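Local coordinates for phosphotriesterase family protein (Listeria monocytogenes serotype 4b str. H7858, PDB 3PNZ), which probably hydrolyses phosphorylated sugar lactones, as a zinc-dependent lactonase of the amidohydrolase fold, at residues G72-V75 and L76-A79. Residues are numbered along the deposited sequence; the frame is centred on the assembly and turned at random.
Sequences GRRV and LDVA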
loop_
_atom_site.group_PDB
_atom_site.type_symbol
_atom_site.label_atom_id
_atom_site.label_comp_id
_atom_site.label_asym_id
_atom_site.label_seq_id
_atom_site.Cartn_x
_atom_site.Cartn_y
_atom_site.Cartn_z
ATOM N N GLY A 72 -8.639 8.978 5.780
ATOM C CA GLY A 72 -10.085 9.055 5.622
ATOM C C GLY A 72 -10.741 7.834 5.008
ATOM O O GLY A 72 -11.379 7.912 3.962
ATOM N N ARG A 73 -10.613 6.695 5.678
ATOM C CA ARG A 73 -11.158 5.460 5.150
ATOM C C ARG A 73 -12.675 5.522 4.994
ATOM O O ARG A 73 -13.368 6.190 5.766
ATOM C CB ARG A 73 -10.813 4.284 6.062
ATOM C CG ARG A 73 -9.331 4.096 6.358
ATOM C CD ARG A 73 -9.159 2.694 6.910
ATOM N NE ARG A 73 -7.831 2.345 7.399
ATOM C CZ ARG A 73 -7.482 2.346 8.684
ATOM N NH1 ARG A 73 -8.343 2.738 9.621
ATOM N NH2 ARG A 73 -6.264 1.967 9.036
ATOM N N ARG A 74 -13.164 4.820 3.978
ATOM C CA ARG A 74 -14.585 4.535 3.816
ATOM C C ARG A 74 -14.731 3.014 3.704
ATOM O O ARG A 74 -15.056 2.477 2.642
ATOM C CB ARG A 74 -15.128 5.242 2.570
ATOM C CG ARG A 74 -15.172 6.763 2.693
ATOM C CD ARG A 74 -15.993 7.160 3.907
ATOM N NE ARG A 74 -16.241 8.596 4.018
ATOM C CZ ARG A 74 -15.480 9.450 4.697
ATOM N NH1 ARG A 74 -14.381 9.039 5.330
ATOM N NH2 ARG A 74 -15.816 10.732 4.739
ATOM N N VAL A 75 -14.460 2.326 4.810
ATOM C CA VAL A 75 -14.356 0.869 4.813
ATOM C C VAL A 75 -15.635 0.173 4.350
ATOM O O VAL A 75 -15.578 -0.804 3.604
ATOM C CB VAL A 75 -13.942 0.341 6.199
ATOM C CG1 VAL A 75 -13.872 -1.182 6.201
ATOM C CG2 VAL A 75 -12.600 0.938 6.605
ATOM N N LEU A 76 -16.790 0.667 4.783
ATOM C CA LEU A 76 -18.042 0.032 4.379
ATOM C C LEU A 76 -18.266 0.121 2.871
ATOM O O LEU A 76 -18.785 -0.811 2.263
ATOM C CB LEU A 76 -19.237 0.610 5.148
ATOM C CG LEU A 76 -19.199 0.368 6.661
ATOM C CD1 LEU A 76 -20.363 1.066 7.353
ATOM C CD2 LEU A 76 -19.199 -1.125 6.960
ATOM N N ASP A 77 -17.862 1.236 2.262
ATOM C CA ASP A 77 -18.009 1.396 0.817
ATOM C C ASP A 77 -17.079 0.441 0.075
ATOM O O ASP A 77 -17.459 -0.167 -0.922
ATOM C CB ASP A 77 -17.706 2.840 0.394
ATOM C CG ASP A 77 -18.776 3.826 0.843
ATOM O OD1 ASP A 77 -19.971 3.577 0.573
ATOM O OD2 ASP A 77 -18.423 4.858 1.453
ATOM N N VAL A 78 -15.847 0.328 0.557
ATOM C CA VAL A 78 -14.891 -0.588 -0.056
ATOM C C VAL A 78 -15.354 -2.042 0.082
ATOM O O VAL A 78 -15.255 -2.827 -0.857
ATOM C CB VAL A 78 -13.475 -0.389 0.528
ATOM C CG1 VAL A 78 -12.509 -1.431 -0.018
ATOM C CG2 VAL A 78 -12.977 1.027 0.210
ATOM N N ALA A 79 -15.874 -2.393 1.253
ATOM C CA ALA A 79 -16.417 -3.733 1.462
ATOM C C ALA A 79 -17.563 -4.011 0.493
ATOM O O ALA A 79 -17.649 -5.095 -0.081
ATOM C CB ALA A 79 -16.877 -3.911 2.911
#
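R74 and V75 meet V78 and A79 through the backbone, in the first turn of helix 75-85. R74 is the N-cap residue. Its O accepts the amide of V78 at 3.1 Å from N, in a nearly straight bond (164°). The N of D77 adds a weak bond to the same oxygen. V75 O takes the N of A79 at 2.9 Å.

R74 and D77 run side by side and point the same way. D77 OD2 rests against R74 CB at 3.5 Å, so the carboxylate meets the aliphatic root of the arginine. R74 NE stays 5.0 Å from D77 OD2. A bend at chi2 (-56°) folds the R74 chain back, and NH1 donates a hydrogen bond to O of the preceding residue, R73 (3.1 Å). That oxygen lies in the guanidinium plane, but NH1 stands above the carbonyl plane. V78 CG2, beside its own backbone N, lies 3.5 Å from R74 O, next to the amide bond.

R73 lies in the loop before the helix. Its NH1 forms salt bridges with E138 and E144; NE and NH2 donate hydrogen bonds to T67 O and T92 O, respectively.

The segments lead from the loop after strand 62-65 into helix 75-85, part of a beta-alpha unit of the TIM barrel. Main-chain bonds start the helix; the D77 carboxylate, near its N-terminal end, probably interacts favourably with the helix dipole and may attract the R74 guanidinium.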